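Local coordinates for phosphoribulokinase 1 (Rhodobacter sphaeroides, PDB 1A7J), which catalyses the ATP-dependent phosphorylation of D-ribulose 5-phosphate to D-ribulose 1,5-bisphosphate, a step of the Calvin cycle, at residues Phe70-Asn75 / Gly132-Val137; Leu160-Lys165 / Arg186-Tyr191. All blocks are in the same frame, centred on the assembly; numbering follows the deposited sequence.

Contact 1: residues Phe70-Asn75 / Gly132-Val137; sequences FSYEAN and GLHGAV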
loop_
_atom_site.group_PDB
_atom_site.type_symbol
_atom_site.label_atom_id
_atom_site.label_comp_id
_atom_site.label_asym_id
_atom_site.label_seq_id
_atom_site.Cartn_x
_atom_site.Cartn_y
_atom_site.Cartn_z
ATOM N N PHE A 70 1.934 -0.916 12.216
ATOM C CA PHE A 70 0.694 -1.426 11.673
ATOM C C PHE A 70 -0.505 -0.952 12.496
ATOM O O PHE A 70 -1.601 -0.783 11.951
ATOM C CB PHE A 70 0.730 -2.962 11.663
ATOM C CG PHE A 70 1.607 -3.562 10.579
ATOM C CD1 PHE A 70 1.849 -2.875 9.391
ATOM C CD2 PHE A 70 2.105 -4.854 10.720
ATOM C CE1 PHE A 70 2.571 -3.465 8.355
ATOM C CE2 PHE A 70 2.827 -5.456 9.691
ATOM C CZ PHE A 70 3.060 -4.758 8.506
ATOM N N SER A 71 -0.334 -0.811 13.811
ATOM C CA SER A 71 -1.445 -0.411 14.664
ATOM C C SER A 71 -1.968 0.954 14.211
ATOM O O SER A 71 -1.193 1.774 13.715
ATOM C CB SER A 71 -1.002 -0.318 16.126
ATOM O OG SER A 71 0.102 -1.142 16.396
ATOM N N TYR A 72 -3.267 1.197 14.414
ATOM C CA TYR A 72 -3.889 2.505 14.146
ATOM C C TYR A 72 -3.333 3.626 15.034
ATOM O O TYR A 72 -3.352 4.798 14.650
ATOM C CB TYR A 72 -5.392 2.433 14.382
ATOM C CG TYR A 72 -6.131 1.346 13.637
ATOM C CD1 TYR A 72 -5.948 1.161 12.282
ATOM C CD2 TYR A 72 -7.109 0.592 14.265
ATOM C CE1 TYR A 72 -6.728 0.259 11.569
ATOM C CE2 TYR A 72 -7.886 -0.304 13.566
ATOM C CZ TYR A 72 -7.693 -0.473 12.215
ATOM O OH TYR A 72 -8.461 -1.376 11.503
ATOM N N GLU A 73 -2.934 3.278 16.258
ATOM C CA GLU A 73 -2.490 4.278 17.223
ATOM C C GLU A 73 -1.192 4.891 16.764
ATOM O O GLU A 73 -0.816 5.961 17.220
ATOM C CB GLU A 73 -2.262 3.676 18.612
ATOM C CG GLU A 73 -3.344 2.755 19.100
ATOM C CD GLU A 73 -3.027 1.308 18.795
ATOM O OE1 GLU A 73 -2.006 0.788 19.308
ATOM O OE2 GLU A 73 -3.781 0.703 18.006
ATOM N N ALA A 74 -0.466 4.181 15.914
ATOM C CA ALA A 74 0.817 4.686 15.456
ATOM C C ALA A 74 0.667 5.490 14.178
ATOM O O ALA A 74 1.646 5.698 13.471
ATOM C CB ALA A 74 1.801 3.544 15.247
ATOM N N ASN A 75 -0.553 5.946 13.879
ATOM C CA ASN A 75 -0.775 6.655 12.623
ATOM C C ASN A 75 -1.773 7.800 12.711
ATOM O O ASN A 75 -2.837 7.674 13.296
ATOM C CB ASN A 75 -1.213 5.663 11.544
ATOM C CG ASN A 75 -0.096 4.739 11.126
ATOM O OD1 ASN A 75 0.716 5.088 10.284
ATOM N ND2 ASN A 75 -0.013 3.571 11.763
ATOM N N GLY A 132 0.126 3.133 0.657
ATOM C CA GLY A 132 0.664 2.719 1.946
ATOM C C GLY A 132 -0.048 1.549 2.560
ATOM O O GLY A 132 -0.746 0.843 1.860
ATOM N N LEU A 133 0.121 1.349 3.864
ATOM C CA LEU A 133 -0.568 0.276 4.588
ATOM C C LEU A 133 -1.970 0.570 5.130
ATOM O O LEU A 133 -2.552 -0.289 5.791
ATOM C CB LEU A 133 0.273 -0.222 5.770
ATOM C CG LEU A 133 1.695 -0.786 5.705
ATOM C CD1 LEU A 133 2.267 -0.752 4.330
ATOM C CD2 LEU A 133 2.541 0.049 6.621
ATOM N N HIS A 134 -2.476 1.791 4.946
ATOM C CA HIS A 134 -3.792 2.149 5.490
ATOM C C HIS A 134 -4.713 2.941 4.554
ATOM O O HIS A 134 -5.571 3.689 5.027
ATOM C CB HIS A 134 -3.625 2.902 6.815
ATOM C CG HIS A 134 -3.089 2.063 7.945
ATOM N ND1 HIS A 134 -1.774 2.115 8.349
ATOM C CD2 HIS A 134 -3.705 1.207 8.801
ATOM C CE1 HIS A 134 -1.600 1.338 9.404
ATOM N NE2 HIS A 134 -2.755 0.775 9.699
ATOM N N GLY A 135 -4.721 2.567 3.270
ATOM C CA GLY A 135 -5.619 3.167 2.286
ATOM C C GLY A 135 -7.025 2.600 2.146
ATOM O O GLY A 135 -7.796 2.996 1.271
ATOM N N ALA A 136 -7.379 1.672 3.024
ATOM C CA ALA A 136 -8.725 1.143 3.044
ATOM C C ALA A 136 -9.120 0.788 4.486
ATOM O O ALA A 136 -10.061 0.015 4.727
ATOM C CB ALA A 136 -8.817 -0.053 2.137
ATOM N N VAL A 137 -8.516 1.478 5.447
ATOM C CA VAL A 137 -8.901 1.252 6.824
ATOM C C VAL A 137 -10.373 1.529 7.033
ATOM O O VAL A 137 -10.885 2.595 6.678
ATOM C CB VAL A 137 -8.142 2.140 7.767
ATOM C CG1 VAL A 137 -8.565 1.852 9.158
ATOM C CG2 VAL A 137 -6.685 1.896 7.644
HETATM O O HOH W 1 0.093 4.264 7.560
#
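Two loops of the P-loop kinase fold meet here in the interior of the protein. Loop 70-75 runs up to helix 77-90. Segment 132-137 leaves the end of the central parallel strand 127-132. His134 carries the contact. Its CG is anti to its own carbonyl carbon, and the ring reaches across to the backbone of Phe70. His134 NE2 donates to Phe70 O at 3.0 Å with a bent N-H...O angle of 133°. The oxygen lies in the imidazole plane, but the donor sits above the carbonyl plane. On the other ring nitrogen, a water lies 3.0 Å from His134 ND1, hydrogen-bonded to it, and donates to Asn75 OD1. The Asn75 side chain crosses that of His134 at about a right angle, with amide and ring planes 52° apart, and Asn75 ND2 comes within 3.6 Å of His134 CE1. That amide is held by its own loop, since Asn75 ND2 donates to Ser71 O at 2.9 Å, in the carbonyl plane. Apolar groups pack on two sides of this polar centre. Tyr72 and Val137 meet tip to tip, with Tyr72 CE1 3.4 Å from Val137 CG1. Leu133 CG lies at the edge of the Phe70 ring, 3.9 Å from Phe70 CE1. The bond to Phe70 O requires a proton on NE2, and the water joins ND1 to the Asn75 amide oxygen. Both ring nitrogens of this buried histidine thus have a partner.

Contact 2: residues Leu160-Lys165 / Arg186-Tyr191; sequences LEWIQK and RRMHAY. With SO4 (sulfate ion), chain B.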
loop_
_atom_site.group_PDB
_atom_site.type_symbol
_atom_site.label_atom_id
_atom_site.label_comp_id
_atom_site.label_asym_id
_atom_site.label_seq_id
_atom_site.Cartn_x
_atom_site.Cartn_y
_atom_site.Cartn_z
ATOM N N LEU A 160 6.291 -14.204 2.702
ATOM C CA LEU A 160 7.141 -13.258 1.968
ATOM C C LEU A 160 7.221 -11.838 2.579
ATOM O O LEU A 160 8.215 -11.138 2.377
ATOM C CB LEU A 160 6.694 -13.193 0.498
ATOM C CG LEU A 160 7.311 -12.237 -0.532
ATOM C CD1 LEU A 160 8.731 -12.644 -0.853
ATOM C CD2 LEU A 160 6.458 -12.243 -1.804
ATOM N N GLU A 161 6.237 -11.441 3.392
ATOM C CA GLU A 161 6.304 -10.153 4.076
ATOM C C GLU A 161 7.415 -10.216 5.104
ATOM O O GLU A 161 8.304 -9.376 5.080
ATOM C CB GLU A 161 4.971 -9.820 4.750
ATOM C CG GLU A 161 4.746 -8.318 5.027
ATOM C CD GLU A 161 5.163 -7.903 6.441
ATOM O OE1 GLU A 161 4.827 -8.631 7.410
ATOM O OE2 GLU A 161 5.846 -6.864 6.586
ATOM N N TRP A 162 7.478 -11.311 5.864
ATOM C CA TRP A 162 8.541 -11.507 6.847
ATOM C C TRP A 162 9.933 -11.476 6.222
ATOM O O TRP A 162 10.826 -10.878 6.780
ATOM C CB TRP A 162 8.385 -12.832 7.563
ATOM C CG TRP A 162 7.120 -13.005 8.279
ATOM C CD1 TRP A 162 6.148 -12.066 8.485
ATOM C CD2 TRP A 162 6.748 -14.142 9.035
ATOM N NE1 TRP A 162 5.205 -12.548 9.364
ATOM C CE2 TRP A 162 5.551 -13.817 9.722
ATOM C CE3 TRP A 162 7.334 -15.391 9.236
ATOM C CZ2 TRP A 162 4.937 -14.697 10.595
ATOM C CZ3 TRP A 162 6.730 -16.264 10.111
ATOM C CH2 TRP A 162 5.534 -15.914 10.787
ATOM N N ILE A 163 10.154 -12.235 5.160
ATOM C CA ILE A 163 11.429 -12.205 4.466
ATOM C C ILE A 163 11.706 -10.789 4.039
ATOM O O ILE A 163 12.826 -10.325 4.140
ATOM C CB ILE A 163 11.395 -13.065 3.191
ATOM C CG1 ILE A 163 11.270 -14.539 3.572
ATOM C CG2 ILE A 163 12.658 -12.840 2.334
ATOM C CD1 ILE A 163 10.391 -15.382 2.626
ATOM N N GLN A 164 10.702 -10.130 3.483
ATOM C CA GLN A 164 10.876 -8.757 3.034
ATOM C C GLN A 164 11.260 -7.872 4.211
ATOM O O GLN A 164 12.087 -6.982 4.077
ATOM C CB GLN A 164 9.602 -8.221 2.354
ATOM C CG GLN A 164 9.643 -8.338 0.830
ATOM C CD GLN A 164 8.353 -7.932 0.117
ATOM O OE1 GLN A 164 7.427 -7.390 0.722
ATOM N NE2 GLN A 164 8.319 -8.142 -1.198
ATOM N N LYS A 165 10.769 -8.212 5.394
ATOM C CA LYS A 165 10.968 -7.370 6.557
ATOM C C LYS A 165 12.294 -7.686 7.239
ATOM O O LYS A 165 13.029 -6.782 7.613
ATOM C CB LYS A 165 9.816 -7.560 7.533
ATOM C CG LYS A 165 10.104 -7.044 8.898
ATOM C CD LYS A 165 10.156 -5.540 8.892
ATOM C CE LYS A 165 10.451 -5.001 10.288
ATOM N NZ LYS A 165 10.743 -3.527 10.304
ATOM N N ARG A 186 5.654 -9.491 17.407
ATOM C CA ARG A 186 5.082 -8.243 17.899
ATOM C C ARG A 186 4.264 -7.538 16.802
ATOM O O ARG A 186 3.310 -6.817 17.104
ATOM C CB ARG A 186 6.198 -7.334 18.419
ATOM C CG ARG A 186 5.761 -5.947 18.864
ATOM C CD ARG A 186 6.944 -5.003 19.000
ATOM N NE ARG A 186 7.067 -4.111 17.847
ATOM C CZ ARG A 186 8.211 -3.842 17.224
ATOM N NH1 ARG A 186 9.371 -4.239 17.734
ATOM N NH2 ARG A 186 8.204 -3.135 16.101
ATOM N N ARG A 187 4.566 -7.823 15.531
ATOM C CA ARG A 187 3.854 -7.189 14.413
ATOM C C ARG A 187 2.609 -7.959 14.007
ATOM O O ARG A 187 1.685 -7.371 13.480
ATOM C CB ARG A 187 4.787 -6.970 13.207
ATOM C CG ARG A 187 5.730 -5.770 13.389
ATOM C CD ARG A 187 6.572 -5.412 12.170
ATOM N NE ARG A 187 6.812 -6.576 11.330
ATOM C CZ ARG A 187 6.596 -6.611 10.014
ATOM N NH1 ARG A 187 6.476 -5.488 9.325
ATOM N NH2 ARG A 187 6.645 -7.769 9.368
ATOM N N MET A 188 2.499 -9.207 14.439
ATOM C CA MET A 188 1.363 -10.032 14.041
ATOM C C MET A 188 0.054 -9.529 14.629
ATOM O O MET A 188 -1.012 -9.645 14.015
ATOM C CB MET A 188 1.587 -11.479 14.446
ATOM C CG MET A 188 2.614 -12.190 13.596
ATOM S SD MET A 188 2.457 -11.841 11.817
ATOM C CE MET A 188 1.036 -12.904 11.399
ATOM N N HIS A 189 0.173 -8.804 15.731
ATOM C CA HIS A 189 -0.978 -8.483 16.535
ATOM C C HIS A 189 -1.747 -7.445 15.786
ATOM O O HIS A 189 -2.843 -7.725 15.352
ATOM C CB HIS A 189 -0.562 -7.984 17.936
ATOM C CG HIS A 189 -0.000 -9.061 18.826
ATOM N ND1 HIS A 189 -0.793 -9.875 19.605
ATOM C CD2 HIS A 189 1.268 -9.520 18.979
ATOM C CE1 HIS A 189 -0.043 -10.793 20.189
ATOM N NE2 HIS A 189 1.212 -10.598 19.827
ATOM N N ALA A 190 -1.062 -6.391 15.371
ATOM C CA ALA A 190 -1.681 -5.344 14.556
ATOM C C ALA A 190 -1.767 -5.709 13.076
ATOM O O ALA A 190 -2.357 -4.986 12.293
ATOM C CB ALA A 190 -0.919 -4.036 14.716
ATOM N N TYR A 191 -1.065 -6.759 12.674
ATOM C CA TYR A 191 -1.119 -7.170 11.296
ATOM C C TYR A 191 -2.457 -7.825 11.105
ATOM O O TYR A 191 -3.263 -7.341 10.320
ATOM C CB TYR A 191 0.010 -8.137 10.963
ATOM C CG TYR A 191 -0.062 -8.718 9.570
ATOM C CD1 TYR A 191 0.416 -8.012 8.481
ATOM C CD2 TYR A 191 -0.710 -9.932 9.329
ATOM C CE1 TYR A 191 0.252 -8.482 7.192
ATOM C CE2 TYR A 191 -0.896 -10.408 8.024
ATOM C CZ TYR A 191 -0.418 -9.665 6.964
ATOM O OH TYR A 191 -0.681 -10.059 5.670
HETATM S S SO4 B . 8.081 -1.790 12.731
HETATM O O1 SO4 B . 7.322 -1.364 13.872
HETATM O O2 SO4 B . 7.200 -2.037 11.623
HETATM O O3 SO4 B . 9.014 -0.762 12.384
HETATM O O4 SO4 B . 8.790 -2.976 13.052
#
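The guanidinium of Arg187 has Lys165 on one face and Glu161 at its edge. Lys165 CG stands 3.5 Å above the plane, displaced toward the rim, and comes 3.6 Å from Arg187 NH2. Glu161 meets the end of the group tip to tip, with the carboxylate and guanidinium planes 36° apart. Glu161 OE2 takes two bonds on its syn side, from NH2 of Arg187 at 3.0 Å and from NH1 at 3.1 Å. A shorter but weak bond joins Arg187 NH2 to Glu161 OE1. This salt bridge holds the guanidinium in place and probably offsets part of the repulsion between Arg187 and the nearby ammonium of Lys165. The indole of Trp162 is met edge-on: Met188 SD lies in its plane, 3.8 Å from Trp162 NE1, a Met-aromatic contact. Phe218 also meets the Trp162 ring. Lys165 reaches past Arg187 in an extended chain after a bend at chi2 (70°). Its NZ forms a salt bridge with Asp169 and a weak bond, 3.4 Å, to sulfate O4. Arg186 NH2 makes another weak bond to sulfate O1, and His69 binds the ion too. An alanine in place of Arg187 would remove the guanidinium and its bonds to Glu161, and would probably loosen the join between the helices. Helices 158-168 and 180-195 run 131° apart here, their segment axes 12.8 Å from each other, so long side chains bridge them. Lys165, Asp169 and Arg187 belong to the catalytic site of this kinase, and the bound sulfate, probably from the crystallisation liquor, may mark an anion pocket beside it.

From the N terminus the chain passes helix 49-62 and enters loop 70-75. Some 57 residues later, after helix 77-90 and strand 127-132, it returns at 132-137, and contact 1 closes this long loop. The chain then adds strand 150-156 and helix 158-168. Contact 2 closes a shorter loop, from 160-165 to 186-191 on helix 180-195. The two loops follow in series and neither nest nor cross. In space they touch: Phe70 packs on Arg187, Ala190 and Tyr191, and Ser71 on Ala190. The loop after strand 127-132 is thus tied through 70-75 to helix 180-195, which carries Arg187 of the catalytic site.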